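PDB 4LIH: gamma-glutamyl-gamma-aminobutyraldehyde dehydrogenase from Burkholderia cenocepacia, which probably oxidises gamma-glutamyl-gamma-aminobutyraldehyde, and perhaps other aldehydes, to the carboxylic acid with NAD(P)+ as hydride acceptor, as a member of the aldehyde dehydrogenase family. Local coordinates for residues G81-A84 against A90-A93; L96-L101 against W184-A189; E108-E113 against D123-D128; P130-C135 against F177-A182; V136-E141 against G467-P472. All blocks are in the same frame, centred on the assembly; numbering follows the deposited sequence. Where two conformers were deposited one is given.

Contact 1: residues G81-A84 against A90-A93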
# COMPACT_ATOMS: atom_id res chain seq x y z
N GLY A 81 -8.11 25.29 13.32
CA GLY A 81 -7.04 24.79 12.46
C GLY A 81 -5.63 25.19 12.86
O GLY A 81 -4.72 25.12 12.05
N VAL A 82 -5.44 25.57 14.13
CA VAL A 82 -4.12 26.00 14.63
C VAL A 82 -3.09 24.87 14.53
O VAL A 82 -1.88 25.10 14.47
CB VAL A 82 -4.19 26.57 16.07
CG1 VAL A 82 -5.27 27.64 16.13
CG2 VAL A 82 -4.48 25.50 17.11
N TRP A 83 -3.58 23.63 14.52
CA TRP A 83 -2.73 22.44 14.48
C TRP A 83 -3.06 21.53 13.27
O TRP A 83 -2.17 21.16 12.50
CB TRP A 83 -2.91 21.71 15.80
CG TRP A 83 -2.15 20.47 15.95
CD1 TRP A 83 -2.65 19.20 16.07
CD2 TRP A 83 -0.74 20.36 16.04
NE1 TRP A 83 -1.61 18.31 16.23
CE2 TRP A 83 -0.43 19.00 16.22
CE3 TRP A 83 0.30 21.28 16.00
CZ2 TRP A 83 0.87 18.54 16.33
CZ3 TRP A 83 1.61 20.81 16.10
CH2 TRP A 83 1.87 19.45 16.26
N ALA A 84 -4.34 21.23 13.06
CA ALA A 84 -4.77 20.48 11.87
C ALA A 84 -4.40 21.16 10.56
O ALA A 84 -4.19 20.49 9.58
CB ALA A 84 -6.26 20.29 11.87
N ALA A 90 5.55 20.65 9.06
CA ALA A 90 5.49 21.57 10.22
C ALA A 90 4.97 20.86 11.48
O ALA A 90 5.50 21.05 12.56
CB ALA A 90 4.62 22.76 9.87
N ARG A 91 3.94 20.04 11.36
CA ARG A 91 3.50 19.25 12.53
C ARG A 91 4.57 18.24 12.97
O ARG A 91 4.77 18.02 14.12
CB ARG A 91 2.25 18.42 12.25
CG ARG A 91 0.98 19.21 12.33
CD ARG A 91 -0.18 18.31 12.71
NE ARG A 91 -0.36 17.28 11.72
CZ ARG A 91 -0.83 17.44 10.50
NH1 ARG A 91 -1.26 18.63 10.06
NH2 ARG A 91 -0.92 16.40 9.72
N LYS A 92 5.22 17.62 12.00
CA LYS A 92 6.30 16.68 12.30
C LYS A 92 7.40 17.40 13.09
O LYS A 92 7.94 16.82 14.04
CB LYS A 92 6.90 16.08 11.04
CG LYS A 92 8.24 15.42 11.27
CD LYS A 92 8.79 14.78 9.98
CE LYS A 92 9.08 15.76 8.86
NZ LYS A 92 9.93 15.13 7.82
N ALA A 93 7.71 18.63 12.71
CA ALA A 93 8.80 19.34 13.37
C ALA A 93 8.45 19.63 14.85
O ALA A 93 9.27 19.41 15.72
CB ALA A 93 9.17 20.63 12.64
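Trp83 swings its CG anti to the backbone N (chi1 179°), which carries the indole out toward helix 88-104. On that helix the first two torsions of Arg91, with CG beside the backbone N (chi1 -80°) and the chain then extended, bring CD over the ring face, and a bend at chi3 turns NE and the guanidinium off it. The touching atom, Arg91 CD, sits over one face of the indole, displaced toward the rim, 3.6 Å from Trp83 CE2. This is a CH-pi contact: Arg91 CD lies 3.8 Å from the centroid of the Trp83 five-membered ring. The guanidinium plane is turned 69° from that of the indole, and its CZ is too distant for more than a weak cation-pi attraction. Gly81, with positive phi, closes helix 64-80 in a Schellman motif, and the loop after it brings Trp83 back against the first turns of helix 88-104, so the pair joins two consecutive helices across a short connection. Two carbonyl oxygens lie near Arg91 NH1 without counting as hydrogen bonds: Trp83 O at the guanidinium edge, 3.6 Å from Arg91 NH1, and Ala84 O, oblique, 3.5 Å from Arg91 NH1. Trp83 NE1 and Arg91 NE donate to Leu190 O and Ala191 O, respectively, at the end of helix 178-191.

Contact 2: residues L96-L101 against W184-A189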
# COMPACT_ATOMS: atom_id res chain seq x y z
N LEU A 96 8.57 16.23 16.84
CA LEU A 96 9.98 15.93 17.09
C LEU A 96 10.58 16.77 18.23
O LEU A 96 11.33 16.23 19.08
CB LEU A 96 10.83 16.05 15.79
CG LEU A 96 10.55 14.99 14.72
CD1 LEU A 96 11.52 15.15 13.52
CD2 LEU A 96 10.72 13.66 15.34
N ARG A 97 10.29 18.07 18.27
CA ARG A 97 10.81 18.89 19.33
C ARG A 97 10.29 18.45 20.72
O ARG A 97 10.99 18.52 21.70
CB ARG A 97 10.49 20.36 19.08
CG ARG A 97 10.93 21.31 20.18
CD ARG A 97 12.43 21.30 20.31
NE ARG A 97 12.91 22.14 21.40
CZ ARG A 97 13.99 21.88 22.13
NH1 ARG A 97 14.70 20.79 21.91
NH2 ARG A 97 14.33 22.70 23.11
N TRP A 98 9.04 18.01 20.78
CA TRP A 98 8.44 17.60 22.05
C TRP A 98 9.12 16.34 22.56
O TRP A 98 9.53 16.26 23.73
CB TRP A 98 6.95 17.38 21.84
CG TRP A 98 6.16 17.01 23.04
CD1 TRP A 98 6.42 17.29 24.34
CD2 TRP A 98 4.89 16.37 23.00
NE1 TRP A 98 5.37 16.85 25.13
CE2 TRP A 98 4.45 16.23 24.32
CE3 TRP A 98 4.12 15.85 21.96
CZ2 TRP A 98 3.23 15.65 24.64
CZ3 TRP A 98 2.92 15.24 22.29
CH2 TRP A 98 2.48 15.17 23.61
N ALA A 99 9.31 15.39 21.65
CA ALA A 99 10.01 14.18 21.96
C ALA A 99 11.45 14.44 22.39
O ALA A 99 11.91 13.83 23.37
CB ALA A 99 10.02 13.25 20.76
N ALA A 100 12.14 15.31 21.68
CA ALA A 100 13.50 15.76 22.10
C ALA A 100 13.48 16.30 23.54
O ALA A 100 14.38 16.00 24.34
CB ALA A 100 14.04 16.81 21.16
N LEU A 101 12.47 17.11 23.85
CA LEU A 101 12.31 17.60 25.21
C LEU A 101 12.09 16.48 26.20
O LEU A 101 12.71 16.46 27.28
CB LEU A 101 11.21 18.65 25.31
CG LEU A 101 11.55 20.03 24.74
CD1 LEU A 101 10.28 20.83 24.57
CD2 LEU A 101 12.51 20.80 25.62
N TRP A 184 1.06 6.29 23.48
CA TRP A 184 0.46 5.40 22.43
C TRP A 184 -0.88 5.96 21.91
O TRP A 184 -1.25 5.73 20.75
CB TRP A 184 0.22 3.98 22.98
CG TRP A 184 1.43 3.14 23.00
CD1 TRP A 184 2.73 3.57 22.90
CD2 TRP A 184 1.50 1.71 23.13
NE1 TRP A 184 3.59 2.51 22.98
CE2 TRP A 184 2.87 1.35 23.10
CE3 TRP A 184 0.54 0.71 23.29
CZ2 TRP A 184 3.31 0.02 23.22
CZ3 TRP A 184 0.97 -0.64 23.37
CH2 TRP A 184 2.35 -0.95 23.35
N LYS A 185 -1.61 6.65 22.78
CA LYS A 185 -2.79 7.42 22.36
C LYS A 185 -2.42 8.76 21.73
O LYS A 185 -2.80 9.03 20.59
CB LYS A 185 -3.77 7.67 23.50
CG LYS A 185 -4.19 6.47 24.34
CD LYS A 185 -4.62 5.26 23.57
CE LYS A 185 -5.06 4.19 24.55
NZ LYS A 185 -5.27 2.88 23.88
N PHE A 186 -1.70 9.62 22.43
CA PHE A 186 -1.54 11.00 21.93
C PHE A 186 -0.55 11.15 20.76
O PHE A 186 -0.62 12.12 20.02
CB PHE A 186 -1.26 12.00 23.07
CG PHE A 186 0.06 11.83 23.79
CD1 PHE A 186 1.28 11.99 23.14
CD2 PHE A 186 0.09 11.63 25.17
CE1 PHE A 186 2.47 11.87 23.84
CE2 PHE A 186 1.27 11.51 25.86
CZ PHE A 186 2.47 11.65 25.21
N GLY A 187 0.41 10.25 20.67
CA GLY A 187 1.36 10.22 19.54
C GLY A 187 0.65 10.15 18.20
O GLY A 187 0.71 11.09 17.40
N PRO A 188 -0.11 9.08 17.98
CA PRO A 188 -0.85 9.07 16.70
C PRO A 188 -2.00 10.10 16.61
O PRO A 188 -2.24 10.68 15.54
CB PRO A 188 -1.42 7.67 16.65
CG PRO A 188 -1.38 7.14 18.06
CD PRO A 188 -0.15 7.77 18.67
N ALA A 189 -2.75 10.30 17.69
CA ALA A 189 -3.89 11.23 17.60
C ALA A 189 -3.40 12.64 17.18
O ALA A 189 -4.04 13.27 16.35
CB ALA A 189 -4.69 11.31 18.90
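Two helices of what is probably the coenzyme-binding domain of the aldehyde dehydrogenase fold, 88-104 and 178-191, meet here through a single aromatic pair, Trp98 and Phe186. The six-membered part of the indole and the phenyl ring lie with their planes at 30°, but they are slid apart, centroids 4.8 Å from each other, so that little of one ring overlaps the other. What meets is the outer corner of the indole and one side of the phenyl: Trp98 CH2 comes over a face of the Phe186 ring, 3.3 Å from Phe186 CE1 and 3.4 Å from Phe186 CD1. Trp98 CZ3 follows at 3.7 Å from Phe186 CE1. Relative to the indole plane, Phe186 CE1 lies oblique. Trp98 reaches this far because its CG stands anti to the backbone N (chi1 -178°), while Phe186 CG stands between the backbone N and the carbonyl carbon (chi1 66°), turning the ring toward helix 88-104.

The indole is fixed at its other end, where NE1 donates to Val211 O of helix 206-218. Phe225 adds a third aromatic ring, packing edge-to-face with Phe186 and meeting Trp98 at a steep angle, and Val136 of helix 121-142 also touches Phe186. Trp98, Phe186 and Phe225 together form an aromatic cluster where helices 88-104, 178-191 and 206-218 meet strand 225-227 of the sheet, consistent with the Rossmann-like domain of aldehyde dehydrogenases.

Contact 3: residues E108-E113 against D123-D128; sequences ELSLLE and DTTTVD
Ser110 and Thr124 make the closest polar approach between helices 106-117 and 121-142, whose short segments have axes 8.4 Å apart at closest and inclined at 113°. Thr124 OG1 is hydrogen-bonded to Thr114 OG1 and also lies close to the backbone, 3.1 Å from Ser110 O. Ser110 OG has its own acceptor in Leu106 O, one turn back on its helix, and Thr125 OG1 is likewise paired with Ile121 O.

Van der Waals contacts fill the rest. Ser110 CB presses on Thr125 CG2 at 3.4 Å, tighter than usual for two carbons. Thr124 directs its methyl the other way, CG2 lying anti to the carbonyl carbon, and this Thr124 CG2 meets Glu113 CG at 3.8 Å as the two side chains pass at a slant.

A water links the acidic ends, donating to Glu113 OE2 at 2.7 Å and to Asp128 OD2 at 2.8 Å. Glu113 bends at chi2 (82°), and its OE2 also accepts from Ile179 N at the start of helix 178-191, with OE1 paired to Thr207 OG1; Asp128 OD2 forms a salt bridge with Lys119. The short side chain of Ser110 is consistent with the close approach, 4.9 Å between the CA atoms of Ser110 and Thr124. The shared water, Ile179 N and Lys119 would probably ease any repulsion between the carboxylates, Glu113 OE2 and Asp128 OD2 standing 4.6 Å apart.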
# COMPACT_ATOMS: atom_id res chain seq x y z
N GLU A 108 14.10 13.31 35.06
CA GLU A 108 12.93 13.83 35.78
C GLU A 108 11.67 12.99 35.50
O GLU A 108 10.94 12.62 36.43
CB GLU A 108 12.65 15.28 35.41
CG GLU A 108 11.54 15.92 36.21
CD GLU A 108 11.07 17.24 35.65
OE1 GLU A 108 11.60 17.69 34.60
OE2 GLU A 108 10.17 17.83 36.26
N LEU A 109 11.45 12.67 34.23
CA LEU A 109 10.24 11.96 33.84
C LEU A 109 10.30 10.52 34.36
O LEU A 109 9.31 9.96 34.81
CB LEU A 109 10.06 11.99 32.32
CG LEU A 109 9.65 13.32 31.72
CD1 LEU A 109 9.74 13.25 30.20
CD2 LEU A 109 8.25 13.69 32.18
N SER A 110 11.45 9.90 34.21
CA SER A 110 11.66 8.57 34.74
C SER A 110 11.43 8.54 36.27
O SER A 110 10.76 7.63 36.78
CB SER A 110 13.05 8.09 34.39
OG SER A 110 13.22 7.99 32.99
N LEU A 111 11.96 9.53 36.98
CA LEU A 111 11.82 9.56 38.46
C LEU A 111 10.37 9.82 38.88
O LEU A 111 9.87 9.21 39.81
CB LEU A 111 12.81 10.56 39.08
CG LEU A 111 12.70 10.80 40.61
CD1 LEU A 111 13.09 9.55 41.41
CD2 LEU A 111 13.59 11.97 40.99
N LEU A 112 9.67 10.72 38.19
CA LEU A 112 8.25 10.93 38.43
C LEU A 112 7.45 9.64 38.27
O LEU A 112 6.62 9.34 39.14
CB LEU A 112 7.68 11.99 37.49
CG LEU A 112 8.12 13.41 37.74
CD1 LEU A 112 7.72 14.27 36.55
CD2 LEU A 112 7.45 13.92 39.02
N GLU A 113 7.71 8.89 37.19
CA GLU A 113 7.01 7.63 36.91
C GLU A 113 7.24 6.57 37.98
O GLU A 113 6.33 5.82 38.32
CB GLU A 113 7.44 7.04 35.54
CG GLU A 113 6.50 6.00 34.92
CD GLU A 113 5.34 6.66 34.19
OE1 GLU A 113 4.84 7.69 34.66
OE2 GLU A 113 4.97 6.20 33.12
N ASP A 123 13.77 0.34 34.81
CA ASP A 123 12.75 0.19 33.78
C ASP A 123 12.30 1.52 33.16
O ASP A 123 12.21 1.66 31.93
CB ASP A 123 11.51 -0.53 34.39
CG ASP A 123 11.77 -2.03 34.79
OD1 ASP A 123 12.85 -2.60 34.50
OD2 ASP A 123 10.82 -2.67 35.32
N THR A 124 11.96 2.49 34.01
CA THR A 124 11.41 3.78 33.52
C THR A 124 12.38 4.60 32.68
O THR A 124 11.97 5.28 31.74
CB THR A 124 10.81 4.66 34.63
OG1 THR A 124 11.81 5.02 35.60
CG2 THR A 124 9.65 3.95 35.28
N THR A 125 13.66 4.51 33.03
CA THR A 125 14.71 5.18 32.29
C THR A 125 15.02 4.57 30.93
O THR A 125 15.58 5.26 30.07
CB THR A 125 16.03 5.26 33.09
OG1 THR A 125 16.48 3.95 33.41
CG2 THR A 125 15.84 6.08 34.37
N THR A 126 14.66 3.30 30.73
CA THR A 126 15.02 2.59 29.55
C THR A 126 13.86 2.07 28.69
O THR A 126 14.02 1.92 27.49
CB THR A 126 15.92 1.38 29.89
OG1 THR A 126 15.17 0.44 30.68
CG2 THR A 126 17.13 1.85 30.63
N VAL A 127 12.72 1.81 29.28
CA VAL A 127 11.55 1.30 28.58
C VAL A 127 10.52 2.41 28.47
O VAL A 127 10.16 2.80 27.36
CB VAL A 127 10.98 0.06 29.29
CG1 VAL A 127 9.61 -0.33 28.73
CG2 VAL A 127 11.97 -1.12 29.22
N ASP A 128 10.06 2.95 29.60
CA ASP A 128 8.86 3.83 29.58
C ASP A 128 9.09 5.21 28.91
O ASP A 128 8.42 5.54 27.96
CB ASP A 128 8.30 3.99 31.03
CG ASP A 128 7.99 2.63 31.68
OD1 ASP A 128 8.91 1.93 32.14
OD2 ASP A 128 6.83 2.23 31.67
O HOH W 1 4.90 4.22 31.22

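Contact 4: residues P130-C135 against F177-A182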
# COMPACT_ATOMS: atom_id res chain seq x y z
N PRO A 130 11.88 6.42 27.15
CA PRO A 130 12.31 6.33 25.74
C PRO A 130 11.23 5.81 24.78
O PRO A 130 11.18 6.27 23.64
CB PRO A 130 13.50 5.36 25.78
CG PRO A 130 13.96 5.37 27.18
CD PRO A 130 12.76 5.63 28.04
N GLY A 131 10.38 4.89 25.26
CA GLY A 131 9.25 4.33 24.49
C GLY A 131 8.26 5.43 24.13
O GLY A 131 7.78 5.49 23.03
N ALA A 132 7.95 6.30 25.09
CA ALA A 132 7.03 7.40 24.82
C ALA A 132 7.56 8.32 23.73
O ALA A 132 6.78 8.77 22.84
CB ALA A 132 6.75 8.22 26.10
N ALA A 133 8.85 8.65 23.85
CA ALA A 133 9.50 9.60 22.96
C ALA A 133 9.57 8.95 21.56
O ALA A 133 9.20 9.60 20.62
CB ALA A 133 10.88 9.95 23.45
N TYR A 134 9.88 7.64 21.51
CA TYR A 134 9.95 6.88 20.23
C TYR A 134 8.60 6.85 19.57
O TYR A 134 8.48 7.08 18.37
CB TYR A 134 10.53 5.50 20.43
CG TYR A 134 10.31 4.44 19.31
CD1 TYR A 134 10.81 4.62 18.02
CD2 TYR A 134 9.72 3.23 19.60
CE1 TYR A 134 10.65 3.67 17.02
CE2 TYR A 134 9.57 2.24 18.63
CZ TYR A 134 10.03 2.44 17.36
OH TYR A 134 9.85 1.44 16.42
N CYS A 135 7.56 6.67 20.38
CA CYS A 135 6.22 6.65 19.81
C CYS A 135 5.86 7.99 19.16
O CYS A 135 5.40 8.04 18.00
CB CYS A 135 5.20 6.20 20.83
SG CYS A 135 3.51 6.17 20.22
N PHE A 177 1.43 1.62 32.90
CA PHE A 177 2.42 2.27 32.02
C PHE A 177 1.94 3.69 31.73
O PHE A 177 1.52 3.95 30.58
CB PHE A 177 2.60 1.51 30.68
CG PHE A 177 3.24 0.17 30.84
CD1 PHE A 177 4.61 0.05 30.83
CD2 PHE A 177 2.45 -0.95 31.08
CE1 PHE A 177 5.20 -1.17 31.04
CE2 PHE A 177 3.06 -2.19 31.29
CZ PHE A 177 4.41 -2.29 31.30
N PRO A 178 1.97 4.59 32.73
CA PRO A 178 1.32 5.88 32.57
C PRO A 178 1.82 6.68 31.38
O PRO A 178 1.02 7.03 30.53
CB PRO A 178 1.58 6.63 33.90
CG PRO A 178 1.91 5.52 34.87
CD PRO A 178 2.53 4.41 34.09
N ILE A 179 3.10 6.98 31.32
CA ILE A 179 3.57 7.81 30.21
C ILE A 179 3.53 7.07 28.86
O ILE A 179 3.18 7.67 27.82
CB ILE A 179 4.95 8.47 30.47
CG1 ILE A 179 5.11 9.66 29.48
CG2 ILE A 179 6.09 7.47 30.40
CD1 ILE A 179 6.50 10.26 29.53
N LEU A 180 3.79 5.77 28.89
CA LEU A 180 3.93 4.99 27.68
C LEU A 180 2.57 4.77 27.00
O LEU A 180 2.43 5.00 25.78
CB LEU A 180 4.68 3.70 28.00
CG LEU A 180 4.97 2.69 26.89
CD1 LEU A 180 3.72 1.90 26.53
CD2 LEU A 180 5.55 3.41 25.70
N MET A 181 1.56 4.38 27.78
CA MET A 181 0.20 4.22 27.24
C MET A 181 -0.38 5.54 26.82
O MET A 181 -1.04 5.64 25.79
CB MET A 181 -0.77 3.52 28.21
CG MET A 181 -0.49 2.02 28.38
SD MET A 181 -0.34 0.97 26.91
CE MET A 181 -1.79 1.54 25.95
N ALA A 182 -0.13 6.58 27.60
CA ALA A 182 -0.55 7.95 27.23
C ALA A 182 -0.05 8.28 25.83
O ALA A 182 -0.82 8.64 24.93
CB ALA A 182 -0.09 8.98 28.27
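Helices 121-142 and 178-191 run side by side here, their short segments only 14° from parallel with axes 8.3 Å apart at closest, and Ala132 and Leu180 are nearest in the backbone, 4.9 Å between their CA atoms. That closeness rests on small residues in the first helix. Gly131, which has no side chain, and Ala132 present a shallow surface, and the branched side chains of Ile179 and Leu180 come in from the second.

Ile179 works on one flank of Ala132. With its chain fully extended, Ile179 CD1 reaches Ala132 CB at 4.0 Å, and the carbonyl oxygen Ile179 O stands at the same distance, 4.0 Å, from Ala132 CB, so the alanine methyl is met by both a side chain and a backbone group. Leu180 was deposited in two conformers; in one, chi1 (180°) and chi2 (-76°) together bring CD2 up to the main chain of the other helix, Leu180 CD2 lying 3.7 Å from Gly131 C and 3.8 Å from Ala132 N, a contact doubtful to that extent.

Helix 178-191 starts just after Phe177, in the N-cap position, and Ile179 also packs on Thr207 and Val211 of helix 206-218. Leu180 is partly exposed, its side chain about 10 Å from that of Glu274, the predicted active-site residue, and about 5 Å from a bound MES, probably from the crystallisation liquor. Van der Waals contact of methyls with side chain and main chain, without hydrogen bonds between the two segments, makes the contact; its closeness depends on Gly131, Ala132 and the fit of Ala132 against Ile179.

Contact 5: residues V136-E141 against G467-P472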
# COMPACT_ATOMS: atom_id res chain seq x y z
N VAL A 136 6.11 9.08 19.85
CA VAL A 136 5.85 10.40 19.31
C VAL A 136 6.70 10.64 18.04
O VAL A 136 6.21 11.13 17.02
CB VAL A 136 6.12 11.47 20.36
CG1 VAL A 136 6.05 12.86 19.72
CG2 VAL A 136 5.09 11.33 21.49
N GLU A 137 7.98 10.31 18.09
CA GLU A 137 8.85 10.51 16.96
C GLU A 137 8.44 9.74 15.72
O GLU A 137 8.54 10.25 14.57
CB GLU A 137 10.31 10.12 17.31
CG GLU A 137 11.00 11.04 18.33
CD GLU A 137 12.15 10.40 19.09
OE1 GLU A 137 12.42 9.18 19.03
OE2 GLU A 137 12.81 11.13 19.81
N TRP A 138 8.01 8.50 15.93
CA TRP A 138 7.68 7.60 14.80
C TRP A 138 6.43 8.12 14.11
O TRP A 138 6.38 8.26 12.90
CB TRP A 138 7.49 6.18 15.32
CG TRP A 138 7.48 5.09 14.30
CD1 TRP A 138 8.54 4.35 13.88
CD2 TRP A 138 6.34 4.59 13.61
NE1 TRP A 138 8.14 3.43 12.92
CE2 TRP A 138 6.79 3.53 12.77
CE3 TRP A 138 4.99 4.95 13.58
CZ2 TRP A 138 5.93 2.82 11.91
CZ3 TRP A 138 4.11 4.21 12.75
CH2 TRP A 138 4.61 3.15 11.92
N PHE A 139 5.41 8.49 14.89
CA PHE A 139 4.22 9.02 14.23
C PHE A 139 4.50 10.37 13.56
O PHE A 139 3.95 10.64 12.50
CB PHE A 139 3.00 9.03 15.14
CG PHE A 139 2.41 7.64 15.34
CD1 PHE A 139 1.68 7.02 14.30
CD2 PHE A 139 2.71 6.90 16.48
CE1 PHE A 139 1.14 5.73 14.46
CE2 PHE A 139 2.21 5.62 16.62
CZ PHE A 139 1.44 5.05 15.62
N ALA A 140 5.38 11.18 14.15
CA ALA A 140 5.80 12.44 13.57
C ALA A 140 6.44 12.15 12.23
O ALA A 140 6.13 12.78 11.21
CB ALA A 140 6.79 13.14 14.48
N GLU A 141 7.35 11.19 12.24
CA GLU A 141 8.12 10.85 11.03
C GLU A 141 7.24 10.18 9.96
O GLU A 141 7.61 10.15 8.81
CB GLU A 141 9.25 9.90 11.40
CG GLU A 141 10.42 10.53 12.14
CD GLU A 141 11.45 9.50 12.61
OE1 GLU A 141 11.15 8.30 12.63
OE2 GLU A 141 12.60 9.87 12.94
N GLY A 467 9.98 -3.30 21.18
CA GLY A 467 8.97 -2.26 21.28
C GLY A 467 8.62 -1.62 19.96
O GLY A 467 8.17 -0.47 19.94
N ASP A 468 8.78 -2.37 18.87
CA ASP A 468 8.78 -1.79 17.56
C ASP A 468 7.39 -1.21 17.24
O ASP A 468 6.36 -1.87 17.44
CB ASP A 468 9.20 -2.82 16.54
CG ASP A 468 9.70 -2.20 15.26
OD1 ASP A 468 8.89 -1.69 14.47
OD2 ASP A 468 10.91 -2.20 15.07
N MET A 469 7.39 0.01 16.76
CA MET A 469 6.16 0.72 16.38
C MET A 469 5.51 0.17 15.13
O MET A 469 4.35 0.51 14.84
CB MET A 469 6.52 2.26 16.24
CG MET A 469 5.42 3.27 16.55
SD MET A 469 4.55 2.97 18.10
CE MET A 469 5.79 2.69 19.29
N ASN A 470 6.18 -0.68 14.37
CA ASN A 470 5.53 -1.30 13.19
C ASN A 470 4.47 -2.37 13.47
O ASN A 470 3.75 -2.82 12.55
CB ASN A 470 6.58 -1.85 12.23
CG ASN A 470 7.28 -0.74 11.45
OD1 ASN A 470 6.78 -0.28 10.43
ND2 ASN A 470 8.48 -0.41 11.87
N PHE A 471 4.35 -2.81 14.72
CA PHE A 471 3.48 -3.97 14.99
C PHE A 471 2.21 -3.51 15.69
O PHE A 471 2.26 -3.24 16.88
CB PHE A 471 4.25 -4.97 15.87
CG PHE A 471 5.44 -5.60 15.20
CD1 PHE A 471 5.30 -6.31 14.04
CD2 PHE A 471 6.72 -5.43 15.76
CE1 PHE A 471 6.40 -6.89 13.45
CE2 PHE A 471 7.81 -6.03 15.18
CZ PHE A 471 7.66 -6.78 14.03
N PRO A 472 1.05 -3.45 14.96
CA PRO A 472 -0.19 -3.11 15.68
C PRO A 472 -0.42 -4.08 16.83
O PRO A 472 0.00 -5.21 16.73
CB PRO A 472 -1.27 -3.30 14.60
CG PRO A 472 -0.67 -4.24 13.58
CD PRO A 472 0.78 -3.95 13.58
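Met469 lies over one face of the Trp138 indole, with Met469 CB 3.5 Å from the centroid of the Trp138 five-membered ring and only 9° off its normal, a CH-pi contact. Its CG follows over the ring junction, Met469 CG lying 3.4 Å from Trp138 CD2. A bend at chi2 (48°) then turns SD off the indole, and the sulfur lies oblique to both aromatic rings in Met-aromatic contacts; Met469 SD is 3.8 Å from Phe139 CE2. Asn470 comes to the indole edge instead, its amide nearly perpendicular to the ring and Asn470 OD1 3.5 Å from Trp138 CZ2.

Behind them, Asp468 OD1 shapes the loop: it accepts from Asn470 N through its anti lone pair, an Asx turn, and from Asn470 ND2 through its syn lone pair, each at 2.9 Å, within a type I beta turn from Asp468 to Phe471. Met469 N is hydrogen-bonded to Tyr134 OH. Farther out, Trp138 NE1 and Asn470 ND2 both donate to Asp144 O of the second subunit, and Pro472 O is hydrogen-bonded to Ser498 OG of the third subunit. Apolar contact over the indole face, polar bonds at its rim, and a carboxylate oxygen gripped twice thus hold this loop at a point where three subunits meet.

Overall arrangement
The five contacts follow a run of helices, 88-104, 106-117, 121-142 and 178-191. Contact 1 closes before contact 2 opens on the same helix 88-104, their centres 12 Å apart. Contacts 3 and 4 are both nested inside the loop closed by contact 2, while contact 5 crosses contacts 2 and 4 by bringing in the distant loop 467-472. Helix 178-191 is shared by contacts 2 and 4, whose centres lie 9 Å apart. Contacts 1 and 3 are farthest apart, at 28 Å. Helix 121-142 packs on 106-117, 178-191 and loop 467-472 in contacts 3, 4 and 5. Contact 5 involves two other subunits; contacts 1, 2 and 4 also reach the second subunit, each through a single residue.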